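Local coordinates for conserved hypothetical protein (PDB 1RLH), which is of unknown function but may be an adenosine-specific kinase or transfer adenosine monophosphate to proteins, at residues Y33-E45 / I58-D72. Sequence-based numbering, arbitrary orientation.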
loop_
_atom_site.group_PDB
_atom_site.type_symbol
_atom_site.label_atom_id
_atom_site.label_comp_id
_atom_site.label_asym_id
_atom_site.label_seq_id
_atom_site.Cartn_x
_atom_site.Cartn_y
_atom_site.Cartn_z
ATOM N N TYR A 33 5.698 3.667 1.278
ATOM C CA TYR A 33 7.030 3.141 1.563
ATOM C C TYR A 33 7.389 3.554 2.991
ATOM O O TYR A 33 7.385 4.743 3.301
ATOM C CB TYR A 33 8.033 3.758 0.580
ATOM C CG TYR A 33 9.483 3.466 0.892
ATOM C CD1 TYR A 33 10.013 2.188 0.713
ATOM C CD2 TYR A 33 10.317 4.463 1.394
ATOM C CE1 TYR A 33 11.341 1.910 1.029
ATOM C CE2 TYR A 33 11.643 4.198 1.712
ATOM C CZ TYR A 33 12.148 2.922 1.528
ATOM O OH TYR A 33 13.458 2.661 1.846
ATOM N N SER A 34 7.691 2.589 3.857
ATOM C CA SER A 34 8.036 2.903 5.243
ATOM C C SER A 34 9.495 3.338 5.398
ATOM O O SER A 34 10.363 2.914 4.634
ATOM C CB SER A 34 7.764 1.689 6.140
ATOM O OG SER A 34 8.443 0.544 5.656
ATOM N N HIS A 35 9.752 4.192 6.388
ATOM C CA HIS A 35 11.101 4.688 6.668
ATOM C C HIS A 35 11.614 4.081 7.969
ATOM O O HIS A 35 11.106 4.399 9.048
ATOM C CB HIS A 35 11.105 6.213 6.825
ATOM C CG HIS A 35 10.630 6.956 5.616
ATOM N ND1 HIS A 35 10.266 8.285 5.662
ATOM C CD2 HIS A 35 10.461 6.564 4.331
ATOM C CE1 HIS A 35 9.892 8.679 4.457
ATOM N NE2 HIS A 35 10.000 7.655 3.631
ATOM N N PHE A 36 12.621 3.223 7.860
ATOM C CA PHE A 36 13.232 2.571 9.015
ATOM C C PHE A 36 12.263 1.839 9.941
ATOM O O PHE A 36 12.578 1.599 11.109
ATOM C CB PHE A 36 14.044 3.587 9.824
ATOM C CG PHE A 36 15.193 4.179 9.064
ATOM C CD1 PHE A 36 15.151 5.498 8.626
ATOM C CD2 PHE A 36 16.309 3.409 8.761
ATOM C CE1 PHE A 36 16.207 6.041 7.892
ATOM C CE2 PHE A 36 17.368 3.942 8.029
ATOM C CZ PHE A 36 17.318 5.259 7.592
ATOM N N ILE A 37 11.089 1.488 9.425
ATOM C CA ILE A 37 10.099 0.758 10.212
ATOM C C ILE A 37 10.407 -0.731 10.075
ATOM O O ILE A 37 10.685 -1.213 8.975
ATOM C CB ILE A 37 8.665 1.015 9.705
ATOM C CG1 ILE A 37 8.310 2.494 9.877
ATOM C CG2 ILE A 37 7.677 0.130 10.453
ATOM C CD1 ILE A 37 8.422 2.994 11.302
ATOM N N LYS A 38 10.359 -1.452 11.191
ATOM C CA LYS A 38 10.650 -2.884 11.187
ATOM C C LYS A 38 9.409 -3.717 11.470
ATOM O O LYS A 38 9.371 -4.909 11.163
ATOM C CB LYS A 38 11.713 -3.213 12.238
ATOM C CG LYS A 38 13.017 -2.443 12.091
ATOM C CD LYS A 38 14.011 -2.837 13.179
ATOM C CE LYS A 38 13.472 -2.524 14.569
ATOM N NZ LYS A 38 14.410 -2.947 15.645
ATOM N N THR A 39 8.398 -3.090 12.065
ATOM C CA THR A 39 7.162 -3.787 12.404
ATOM C C THR A 39 5.912 -3.004 12.014
ATOM O O THR A 39 5.892 -1.775 12.054
ATOM C CB THR A 39 7.103 -4.095 13.912
ATOM O OG1 THR A 39 5.802 -4.589 14.254
ATOM C CG2 THR A 39 7.405 -2.845 14.721
ATOM N N VAL A 40 4.868 -3.735 11.641
ATOM C CA VAL A 40 3.611 -3.127 11.234
ATOM C C VAL A 40 2.880 -2.485 12.413
ATOM O O VAL A 40 1.938 -1.718 12.218
ATOM C CB VAL A 40 2.688 -4.177 10.561
ATOM C CG1 VAL A 40 2.277 -5.229 11.568
ATOM C CG2 VAL A 40 1.469 -3.495 9.952
ATOM N N GLU A 41 3.316 -2.787 13.634
ATOM C CA GLU A 41 2.674 -2.221 14.819
ATOM C C GLU A 41 2.815 -0.701 14.831
ATOM O O GLU A 41 1.932 0.007 15.308
ATOM C CB GLU A 41 3.278 -2.792 16.106
ATOM C CG GLU A 41 4.642 -2.221 16.467
ATOM C CD GLU A 41 4.829 -2.054 17.967
ATOM O OE1 GLU A 41 5.929 -1.634 18.391
ATOM O OE2 GLU A 41 3.876 -2.338 18.724
ATOM N N ASP A 42 3.933 -0.207 14.307
ATOM C CA ASP A 42 4.182 1.232 14.244
ATOM C C ASP A 42 3.066 1.901 13.451
ATOM O O ASP A 42 2.519 2.924 13.864
ATOM C CB ASP A 42 5.525 1.508 13.565
ATOM C CG ASP A 42 6.706 1.086 14.410
ATOM O OD1 ASP A 42 6.611 0.045 15.093
ATOM O OD2 ASP A 42 7.736 1.788 14.381
ATOM N N LEU A 43 2.736 1.316 12.305
ATOM C CA LEU A 43 1.680 1.850 11.454
ATOM C C LEU A 43 0.323 1.661 12.115
ATOM O O LEU A 43 -0.513 2.561 12.108
ATOM C CB LEU A 43 1.685 1.147 10.095
ATOM C CG LEU A 43 2.916 1.368 9.218
ATOM C CD1 LEU A 43 2.843 0.450 8.009
ATOM C CD2 LEU A 43 2.995 2.829 8.793
ATOM N N ASN A 44 0.111 0.480 12.683
ATOM C CA ASN A 44 -1.149 0.174 13.346
ATOM C C ASN A 44 -1.446 1.200 14.436
ATOM O O ASN A 44 -2.583 1.641 14.595
ATOM C CB ASN A 44 -1.091 -1.218 13.978
ATOM C CG ASN A 44 -2.453 -1.710 14.419
ATOM O OD1 ASN A 44 -2.601 -2.285 15.499
ATOM N ND2 ASN A 44 -3.457 -1.494 13.579
ATOM N N GLU A 45 -0.413 1.583 15.176
ATOM C CA GLU A 45 -0.573 2.530 16.269
ATOM C C GLU A 45 -0.713 3.981 15.819
ATOM O O GLU A 45 -1.574 4.708 16.312
ATOM C CB GLU A 45 0.608 2.414 17.233
ATOM C CG GLU A 45 0.238 2.700 18.676
ATOM C CD GLU A 45 -0.747 1.685 19.226
ATOM O OE1 GLU A 45 -0.422 0.479 19.223
ATOM O OE2 GLU A 45 -1.846 2.087 19.658
ATOM N N ILE A 58 -4.258 -3.503 7.577
ATOM C CA ILE A 58 -2.929 -3.004 7.252
ATOM C C ILE A 58 -2.033 -4.169 6.863
ATOM O O ILE A 58 -2.029 -5.203 7.527
ATOM C CB ILE A 58 -2.248 -2.308 8.450
ATOM C CG1 ILE A 58 -3.146 -1.214 9.020
ATOM C CG2 ILE A 58 -0.916 -1.709 8.000
ATOM C CD1 ILE A 58 -2.588 -0.575 10.282
ATOM N N GLY A 59 -1.275 -3.984 5.786
ATOM C CA GLY A 59 -0.345 -4.997 5.319
ATOM C C GLY A 59 1.028 -4.350 5.254
ATOM O O GLY A 59 1.138 -3.187 4.875
ATOM N N PHE A 60 2.069 -5.092 5.622
ATOM C CA PHE A 60 3.434 -4.558 5.622
ATOM C C PHE A 60 4.412 -5.602 5.086
ATOM O O PHE A 60 4.415 -6.745 5.533
ATOM C CB PHE A 60 3.828 -4.155 7.050
ATOM C CG PHE A 60 5.260 -3.702 7.185
ATOM C CD1 PHE A 60 5.699 -2.534 6.567
ATOM C CD2 PHE A 60 6.171 -4.453 7.923
ATOM C CE1 PHE A 60 7.032 -2.119 6.684
ATOM C CE2 PHE A 60 7.502 -4.049 8.046
ATOM C CZ PHE A 60 7.934 -2.880 7.424
ATOM N N SER A 61 5.249 -5.199 4.136
ATOM C CA SER A 61 6.212 -6.111 3.532
ATOM C C SER A 61 7.568 -6.042 4.243
ATOM O O SER A 61 8.405 -5.198 3.929
ATOM C CB SER A 61 6.373 -5.769 2.043
ATOM O OG SER A 61 6.816 -6.882 1.275
ATOM N N GLU A 62 7.780 -6.927 5.210
ATOM C CA GLU A 62 9.049 -6.960 5.935
ATOM C C GLU A 62 10.148 -7.199 4.890
ATOM O O GLU A 62 10.081 -8.164 4.129
ATOM C CB GLU A 62 9.000 -8.078 6.982
ATOM C CG GLU A 62 10.269 -8.242 7.788
ATOM C CD GLU A 62 10.095 -9.221 8.935
ATOM O OE1 GLU A 62 9.213 -10.096 8.846
ATOM O OE2 GLU A 62 10.849 -9.118 9.920
ATOM N N ALA A 63 11.153 -6.321 4.856
ATOM C CA ALA A 63 12.217 -6.385 3.846
ATOM C C ALA A 63 13.477 -7.194 4.150
ATOM O O ALA A 63 14.319 -7.384 3.269
ATOM C CB ALA A 63 12.614 -4.955 3.447
ATOM N N SER A 64 13.613 -7.652 5.390
ATOM C CA SER A 64 14.767 -8.443 5.799
ATOM C C SER A 64 14.345 -9.350 6.945
ATOM O O SER A 64 13.169 -9.413 7.292
ATOM C CB SER A 64 15.901 -7.529 6.262
ATOM O OG SER A 64 15.502 -6.779 7.400
ATOM N N GLY A 65 15.310 -10.042 7.543
ATOM C CA GLY A 65 14.986 -10.934 8.639
ATOM C C GLY A 65 14.035 -12.021 8.180
ATOM O O GLY A 65 14.336 -12.750 7.239
ATOM N N ASP A 66 12.882 -12.124 8.835
ATOM C CA ASP A 66 11.892 -13.136 8.483
ATOM C C ASP A 66 11.274 -12.903 7.105
ATOM O O ASP A 66 10.756 -13.834 6.495
ATOM C CB ASP A 66 10.778 -13.182 9.534
ATOM C CG ASP A 66 11.276 -13.610 10.902
ATOM O OD1 ASP A 66 12.472 -13.950 11.026
ATOM O OD2 ASP A 66 10.469 -13.607 11.855
ATOM N N ARG A 67 11.322 -11.660 6.627
ATOM C CA ARG A 67 10.767 -11.312 5.317
ATOM C C ARG A 67 9.311 -11.755 5.166
ATOM O O ARG A 67 8.897 -12.221 4.104
ATOM C CB ARG A 67 11.607 -11.942 4.202
ATOM C CG ARG A 67 13.018 -11.371 4.092
ATOM C CD ARG A 67 13.876 -12.176 3.125
ATOM N NE ARG A 67 13.284 -12.275 1.793
ATOM C CZ ARG A 67 13.826 -12.960 0.790
ATOM N NH1 ARG A 67 14.972 -13.607 0.972
ATOM N NH2 ARG A 67 13.230 -13.003 -0.396
ATOM N N LEU A 68 8.532 -11.598 6.230
ATOM C CA LEU A 68 7.134 -11.998 6.191
ATOM C C LEU A 68 6.186 -10.831 5.947
ATOM O O LEU A 68 6.494 -9.692 6.273
ATOM C CB LEU A 68 6.747 -12.671 7.514
ATOM C CG LEU A 68 7.449 -13.985 7.862
ATOM C CD1 LEU A 68 7.023 -14.438 9.259
ATOM C CD2 LEU A 68 7.095 -15.034 6.817
ATOM N N ILE A 69 5.036 -11.128 5.352
ATOM C CA ILE A 69 4.020 -10.112 5.144
ATOM C C ILE A 69 3.395 -10.018 6.532
ATOM O O ILE A 69 2.970 -11.032 7.096
ATOM C CB ILE A 69 2.953 -10.562 4.117
ATOM C CG1 ILE A 69 3.577 -10.620 2.717
ATOM C CG2 ILE A 69 1.760 -9.610 4.143
ATOM C CD1 ILE A 69 2.598 -10.987 1.607
ATOM N N ARG A 70 3.374 -8.815 7.088
ATOM C CA ARG A 70 2.828 -8.579 8.420
ATOM C C ARG A 70 1.492 -7.858 8.288
ATOM O O ARG A 70 1.276 -7.114 7.332
ATOM C CB ARG A 70 3.807 -7.721 9.226
ATOM C CG ARG A 70 5.226 -8.280 9.277
ATOM C CD ARG A 70 5.301 -9.537 10.130
ATOM N NE ARG A 70 6.663 -10.055 10.239
ATOM C CZ ARG A 70 7.053 -10.931 11.160
ATOM N NH1 ARG A 70 6.187 -11.380 12.059
ATOM N NH2 ARG A 70 8.305 -11.369 11.180
ATOM N N TYR A 71 0.594 -8.060 9.248
ATOM C CA TYR A 71 -0.712 -7.424 9.157
ATOM C C TYR A 71 -1.378 -7.146 10.495
ATOM O O TYR A 71 -0.973 -7.665 11.532
ATOM C CB TYR A 71 -1.640 -8.292 8.299
ATOM C CG TYR A 71 -1.971 -9.630 8.929
ATOM C CD1 TYR A 71 -3.003 -9.749 9.861
ATOM C CD2 TYR A 71 -1.228 -10.770 8.622
ATOM C CE1 TYR A 71 -3.285 -10.974 10.476
ATOM C CE2 TYR A 71 -1.503 -11.996 9.232
ATOM C CZ TYR A 71 -2.530 -12.088 10.155
ATOM O OH TYR A 71 -2.803 -13.296 10.759
ATOM N N ASP A 72 -2.414 -6.316 10.441
ATOM C CA ASP A 72 -3.207 -5.938 11.605
ATOM C C ASP A 72 -4.514 -5.388 11.044
ATOM O O ASP A 72 -4.610 -5.108 9.849
ATOM C CB ASP A 72 -2.500 -4.856 12.433
ATOM C CG ASP A 72 -1.692 -5.430 13.591
ATOM O OD1 ASP A 72 -2.274 -6.148 14.431
ATOM O OD2 ASP A 72 -0.473 -5.155 13.672
#
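Helix 41-45 runs roughly antiparallel to strand 58-61, their axes 9.1 Å apart at closest approach and 151° apart in direction, and the CA atoms pair V40 with F60. No hydrogen bond joins 33-45 to 58-72, and apolar packing carries most of the contact. V40 sits over the hairpin: its CG2 meets I58 CG2 at 3.6 Å, its CB lies 3.7 Å from F60 CB, and CG1 reaches across to R70 CB and the OD2 of D72. With CG anti to the backbone N (chi1 175°), the F60 ring is carried toward the 37-39 loop and the end of strand 28-34, where S34 OG meets its edge near the ring plane, 3.2 Å from CE1, while the carbonyl oxygens of I37 and K38 approach obliquely. S34 OG itself is hydrogen-bonded to H93 O. Replacing F60 by an alanine is likely to open a gap beside the 37-39 loop and take an apolar neighbour from V40 and L43. Strands 28-34 and 55-61 are parallel, with 94-100 between them, so the helix belongs to a beta-alpha-beta crossover packed on the five-stranded sheet; 55-61 and 69-73 form the hairpin at its margin. T39 OG1 accepts a nearly straight capping bond from E41 N at the turn leading into the helix. One turn on from V40, N44 lays its amide nearly parallel to the D72 carboxylate, the planes 8° apart and stacked; ND2 also touches I58 CD1 at 3.5 Å and is hydrogen-bonded to Y56 OH. Toward the hairpin turn, NE and NH2 of R70 both bond to E62 OE1 in a salt bridge (NH2 at 2.8 Å), and L68 N donates to the same oxygen.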